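Structure-specific endonuclease subunit SLX1 (Candida glabrata, PDB 4XLG) probably serves as the catalytic subunit of the SLX1-SLX4 endonuclease, cutting branched DNA near junctions during repair and recombination. Local coordinates at residues F4-L16 with P70-W82. The protein carries 1 engineered substitution. Numbering follows the deposited sequence.
Sequences FQQIPDFYGCYLL and PSRIAALQFQHAW. Engineered in segment 70-82: Gln79 (natural residue Glu).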
loop_
_atom_site.group_PDB
_atom_site.type_symbol
_atom_site.label_atom_id
_atom_site.label_comp_id
_atom_site.label_asym_id
_atom_site.label_seq_id
_atom_site.Cartn_x
_atom_site.Cartn_y
_atom_site.Cartn_z
ATOM N N PHE B 4 2.950 -1.886 -17.832
ATOM C CA PHE B 4 2.585 -1.602 -16.446
ATOM C C PHE B 4 3.723 -1.987 -15.532
ATOM O O PHE B 4 4.473 -2.891 -15.848
ATOM C CB PHE B 4 1.320 -2.358 -16.059
ATOM C CG PHE B 4 0.054 -1.730 -16.594
ATOM C CD1 PHE B 4 -0.036 -1.297 -17.912
ATOM C CD2 PHE B 4 -1.054 -1.611 -15.785
ATOM C CE1 PHE B 4 -1.223 -0.729 -18.398
ATOM C CE2 PHE B 4 -2.229 -1.035 -16.251
ATOM C CZ PHE B 4 -2.321 -0.594 -17.558
ATOM N N GLN B 5 3.854 -1.327 -14.395
ATOM C CA GLN B 5 4.822 -1.801 -13.414
ATOM C C GLN B 5 4.058 -2.614 -12.386
ATOM O O GLN B 5 2.916 -2.321 -12.045
ATOM C CB GLN B 5 5.608 -0.658 -12.772
ATOM C CG GLN B 5 4.801 0.278 -11.913
ATOM C CD GLN B 5 5.644 1.431 -11.324
ATOM O OE1 GLN B 5 6.405 2.104 -12.034
ATOM N NE2 GLN B 5 5.456 1.687 -10.048
ATOM N N GLN B 6 4.683 -3.668 -11.900
ATOM C CA GLN B 6 4.032 -4.477 -10.868
ATOM C C GLN B 6 3.924 -3.735 -9.553
ATOM O O GLN B 6 4.739 -2.846 -9.226
ATOM C CB GLN B 6 4.794 -5.805 -10.672
ATOM C CG GLN B 6 5.884 -5.795 -9.647
ATOM C CD GLN B 6 6.247 -7.215 -9.149
ATOM O OE1 GLN B 6 6.714 -8.054 -9.957
ATOM N NE2 GLN B 6 5.990 -7.511 -7.834
ATOM N N ILE B 7 2.901 -4.095 -8.779
ATOM C CA ILE B 7 2.803 -3.718 -7.380
ATOM C C ILE B 7 3.897 -4.505 -6.615
ATOM O O ILE B 7 4.106 -5.671 -6.904
ATOM C CB ILE B 7 1.428 -4.062 -6.829
ATOM C CG1 ILE B 7 0.383 -3.140 -7.552
ATOM C CG2 ILE B 7 1.379 -3.921 -5.290
ATOM C CD1 ILE B 7 -0.944 -3.090 -6.844
ATOM N N PRO B 8 4.653 -3.840 -5.735
ATOM C CA PRO B 8 5.749 -4.545 -5.027
ATOM C C PRO B 8 5.268 -5.739 -4.265
ATOM O O PRO B 8 4.164 -5.730 -3.681
ATOM C CB PRO B 8 6.278 -3.508 -3.993
ATOM C CG PRO B 8 5.943 -2.154 -4.687
ATOM C CD PRO B 8 4.573 -2.405 -5.390
ATOM N N ASP B 9 6.096 -6.785 -4.274
ATOM C CA ASP B 9 5.834 -7.918 -3.394
ATOM C C ASP B 9 5.754 -7.464 -1.950
ATOM O O ASP B 9 4.948 -7.961 -1.187
ATOM C CB ASP B 9 6.952 -8.992 -3.548
ATOM C CG ASP B 9 7.056 -9.495 -4.985
ATOM O OD1 ASP B 9 6.039 -9.469 -5.752
ATOM O OD2 ASP B 9 8.153 -9.871 -5.400
ATOM N N PHE B 10 6.673 -6.590 -1.563
ATOM C CA PHE B 10 6.658 -5.995 -0.241
ATOM C C PHE B 10 7.225 -4.604 -0.312
ATOM O O PHE B 10 8.286 -4.402 -0.893
ATOM C CB PHE B 10 7.511 -6.844 0.755
ATOM C CG PHE B 10 7.390 -6.345 2.203
ATOM C CD1 PHE B 10 8.181 -5.295 2.688
ATOM C CD2 PHE B 10 6.417 -6.896 3.009
ATOM C CE1 PHE B 10 8.006 -4.794 4.037
ATOM C CE2 PHE B 10 6.244 -6.445 4.376
ATOM C CZ PHE B 10 7.042 -5.399 4.872
ATOM N N TYR B 11 6.531 -3.618 0.261
ATOM C CA TYR B 11 7.177 -2.310 0.369
ATOM C C TYR B 11 6.561 -1.726 1.634
ATOM O O TYR B 11 5.318 -1.656 1.744
ATOM C CB TYR B 11 6.916 -1.405 -0.882
ATOM C CG TYR B 11 8.157 -0.576 -1.210
ATOM C CD1 TYR B 11 8.564 0.502 -0.337
ATOM C CD2 TYR B 11 8.963 -0.908 -2.278
ATOM C CE1 TYR B 11 9.754 1.220 -0.612
ATOM C CE2 TYR B 11 10.121 -0.197 -2.563
ATOM C CZ TYR B 11 10.506 0.841 -1.703
ATOM O OH TYR B 11 11.671 1.514 -2.008
ATOM N N GLY B 12 7.401 -1.296 2.577
ATOM C CA GLY B 12 6.833 -0.892 3.852
ATOM C C GLY B 12 7.525 0.372 4.344
ATOM O O GLY B 12 8.679 0.652 4.004
ATOM N N CYS B 13 6.779 1.131 5.139
ATOM C CA CYS B 13 7.311 2.305 5.853
ATOM C C CYS B 13 7.419 1.932 7.323
ATOM O O CYS B 13 6.408 1.620 7.941
ATOM C CB CYS B 13 6.378 3.513 5.757
ATOM S SG CYS B 13 6.290 4.282 4.149
ATOM N N TYR B 14 8.629 2.019 7.872
ATOM C CA TYR B 14 8.912 1.494 9.211
ATOM C C TYR B 14 9.250 2.583 10.178
ATOM O O TYR B 14 9.725 3.671 9.823
ATOM C CB TYR B 14 10.072 0.468 9.183
ATOM C CG TYR B 14 11.368 1.022 8.526
ATOM C CD1 TYR B 14 12.338 1.704 9.288
ATOM C CD2 TYR B 14 11.587 0.874 7.122
ATOM C CE1 TYR B 14 13.506 2.198 8.695
ATOM C CE2 TYR B 14 12.778 1.335 6.517
ATOM C CZ TYR B 14 13.726 2.013 7.350
ATOM O OH TYR B 14 14.852 2.497 6.769
ATOM N N LEU B 15 8.971 2.261 11.451
ATOM C CA LEU B 15 9.377 3.139 12.557
ATOM C C LEU B 15 10.388 2.382 13.432
ATOM O O LEU B 15 10.107 1.244 13.864
ATOM C CB LEU B 15 8.143 3.528 13.387
ATOM C CG LEU B 15 8.440 4.332 14.672
ATOM C CD1 LEU B 15 9.067 5.711 14.335
ATOM C CD2 LEU B 15 7.152 4.468 15.529
ATOM N N LEU B 16 11.555 2.989 13.632
ATOM C CA LEU B 16 12.586 2.412 14.513
ATOM C C LEU B 16 12.580 3.212 15.794
ATOM O O LEU B 16 12.342 4.406 15.778
ATOM C CB LEU B 16 13.997 2.512 13.910
ATOM C CG LEU B 16 14.178 2.006 12.471
ATOM C CD1 LEU B 16 15.724 2.201 12.106
ATOM C CD2 LEU B 16 13.693 0.512 12.384
ATOM N N PRO B 70 1.042 0.233 -3.031
ATOM C CA PRO B 70 0.904 -0.205 -4.421
ATOM C C PRO B 70 2.148 0.141 -5.245
ATOM O O PRO B 70 2.256 -0.292 -6.392
ATOM C CB PRO B 70 -0.329 0.574 -4.928
ATOM C CG PRO B 70 -0.452 1.801 -3.985
ATOM C CD PRO B 70 0.030 1.238 -2.636
ATOM N N SER B 71 3.031 0.987 -4.710
ATOM C CA SER B 71 4.239 1.375 -5.460
ATOM C C SER B 71 5.243 1.892 -4.482
ATOM O O SER B 71 4.887 2.339 -3.395
ATOM C CB SER B 71 3.970 2.475 -6.518
ATOM O OG SER B 71 3.399 3.654 -5.901
ATOM N N ARG B 72 6.487 1.927 -4.919
ATOM C CA ARG B 72 7.541 2.613 -4.131
ATOM C C ARG B 72 7.154 4.100 -3.992
ATOM O O ARG B 72 7.351 4.694 -2.951
ATOM C CB ARG B 72 8.895 2.484 -4.877
ATOM C CG ARG B 72 10.068 3.284 -4.271
ATOM C CD ARG B 72 11.286 3.200 -5.226
ATOM N NE ARG B 72 12.102 4.383 -5.016
ATOM C CZ ARG B 72 12.135 5.437 -5.821
ATOM N NH1 ARG B 72 11.465 5.440 -6.977
ATOM N NH2 ARG B 72 12.894 6.472 -5.479
ATOM N N ILE B 73 6.620 4.677 -5.069
ATOM C CA ILE B 73 6.246 6.096 -5.010
ATOM C C ILE B 73 5.262 6.324 -3.857
ATOM O O ILE B 73 5.381 7.285 -3.096
ATOM C CB ILE B 73 5.576 6.585 -6.333
ATOM C CG1 ILE B 73 6.563 6.488 -7.496
ATOM C CG2 ILE B 73 5.057 8.031 -6.173
ATOM C CD1 ILE B 73 7.874 7.198 -7.205
ATOM N N ALA B 74 4.222 5.501 -3.803
ATOM C CA ALA B 74 3.220 5.651 -2.715
ATOM C C ALA B 74 3.816 5.488 -1.333
ATOM O O ALA B 74 3.434 6.207 -0.402
ATOM C CB ALA B 74 2.058 4.629 -2.894
ATOM N N ALA B 75 4.724 4.516 -1.160
ATOM C CA ALA B 75 5.381 4.328 0.148
ATOM C C ALA B 75 6.164 5.585 0.514
ATOM O O ALA B 75 6.200 6.010 1.656
ATOM C CB ALA B 75 6.349 3.105 0.099
ATOM N N LEU B 76 6.872 6.145 -0.465
ATOM C CA LEU B 76 7.666 7.364 -0.170
ATOM C C LEU B 76 6.753 8.541 0.177
ATOM O O LEU B 76 7.070 9.383 1.019
ATOM C CB LEU B 76 8.521 7.753 -1.397
ATOM C CG LEU B 76 9.695 6.791 -1.634
ATOM C CD1 LEU B 76 10.355 6.993 -3.027
ATOM C CD2 LEU B 76 10.703 6.937 -0.492
ATOM N N GLN B 77 5.632 8.645 -0.519
ATOM C CA GLN B 77 4.656 9.680 -0.151
ATOM C C GLN B 77 4.226 9.550 1.302
ATOM O O GLN B 77 4.146 10.570 2.015
ATOM C CB GLN B 77 3.417 9.636 -1.052
ATOM C CG GLN B 77 3.727 10.015 -2.478
ATOM C CD GLN B 77 2.538 9.756 -3.375
ATOM O OE1 GLN B 77 2.090 8.624 -3.516
ATOM N NE2 GLN B 77 1.992 10.817 -3.939
ATOM N N PHE B 78 3.928 8.325 1.716
ATOM C CA PHE B 78 3.545 8.070 3.125
ATOM C C PHE B 78 4.693 8.392 4.050
ATOM O O PHE B 78 4.544 9.094 5.051
ATOM C CB PHE B 78 3.135 6.596 3.284
ATOM C CG PHE B 78 2.472 6.297 4.575
ATOM C CD1 PHE B 78 3.230 5.982 5.695
ATOM C CD2 PHE B 78 1.097 6.242 4.655
ATOM C CE1 PHE B 78 2.605 5.644 6.904
ATOM C CE2 PHE B 78 0.466 5.917 5.852
ATOM C CZ PHE B 78 1.227 5.621 6.990
ATOM N N GLN B 79 5.867 7.894 3.693
ATOM C CA GLN B 79 7.049 8.152 4.542
ATOM C C GLN B 79 7.298 9.648 4.739
ATOM O O GLN B 79 7.533 10.118 5.854
ATOM C CB GLN B 79 8.292 7.526 3.897
ATOM C CG GLN B 79 9.580 7.755 4.787
ATOM C CD GLN B 79 10.797 7.645 3.961
ATOM O OE1 GLN B 79 10.907 6.751 3.146
ATOM N NE2 GLN B 79 11.705 8.594 4.104
ATOM N N HIS B 80 7.268 10.396 3.649
ATOM C CA HIS B 80 7.562 11.816 3.771
ATOM C C HIS B 80 6.478 12.535 4.558
ATOM O O HIS B 80 6.774 13.453 5.309
ATOM C CB HIS B 80 7.747 12.419 2.359
ATOM C CG HIS B 80 8.958 11.876 1.662
ATOM N ND1 HIS B 80 9.090 11.848 0.290
ATOM C CD2 HIS B 80 10.085 11.305 2.160
ATOM C CE1 HIS B 80 10.248 11.292 -0.027
ATOM N NE2 HIS B 80 10.872 10.957 1.088
ATOM N N ALA B 81 5.221 12.129 4.378
ATOM C CA ALA B 81 4.127 12.772 5.125
ATOM C C ALA B 81 4.286 12.471 6.641
ATOM O O ALA B 81 4.073 13.352 7.506
ATOM C CB ALA B 81 2.789 12.255 4.597
ATOM N N TRP B 82 4.626 11.227 6.918
ATOM C CA TRP B 82 4.786 10.747 8.294
ATOM C C TRP B 82 5.933 11.541 8.964
ATOM O O TRP B 82 5.794 12.045 10.097
ATOM C CB TRP B 82 5.053 9.235 8.259
ATOM C CG TRP B 82 5.065 8.557 9.626
ATOM C CD1 TRP B 82 4.764 9.118 10.851
ATOM C CD2 TRP B 82 5.310 7.182 9.849
ATOM N NE1 TRP B 82 4.840 8.125 11.835
ATOM C CE2 TRP B 82 5.163 6.937 11.233
ATOM C CE3 TRP B 82 5.654 6.111 8.997
ATOM C CZ2 TRP B 82 5.396 5.680 11.801
ATOM C CZ3 TRP B 82 5.847 4.850 9.550
ATOM C CH2 TRP B 82 5.709 4.651 10.949
HETATM O O HOH W 1 7.168 3.260 -8.073
HETATM O O HOH W 2 4.263 -0.126 -8.859
#
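One face of the Tyr11 ring rests on the first turn of helix 72-82: Arg72 CA stands 4.1 Å from the ring centroid, almost straight above it, a CH-pi contact. With chi1 at 173°, Arg72 CG points away from its own amide nitrogen, and the extended chain runs alongside the phenol, CG coming within 3.3 Å of Tyr11 OH. That hydroxyl lies near the guanidinium plane, beyond its edge and too far for a hydrogen bond; the plane is turned 67° from the ring, and Leu76 CD1 lies over the rim of one guanidinium face. Ala75 CB approaches Tyr11 CD1 obliquely, at 3.4 Å. Farther along, the Trp82 indole presents its edge to Cys13 O, 3.7 Å from CZ3, while Leu15 CB meets CH2 obliquely at 3.6 Å; NE1 hydrogen-bonds to Lys110 O. Between the two aromatics, in one of two conformers, Cys13 SG lies near Ala75 O and would touch Phe78 CD1 obliquely, a sulfur-aromatic contact, and CB of the engineered Gln79, whose OE1 hydrogen-bonds to Ser29 OG. At the helix start, where Ser71 OG caps Ala74 N, a water donates to Gln6 O and Pro70 O. Helix 72-82 thus packs on strand 12-16 of the GIY-YIG sheet, their axes 26° apart, by mainly aromatic and aliphatic contacts; direct hydrogen bonding plays no part between the two segments, and water supplies the polar link where the helix begins.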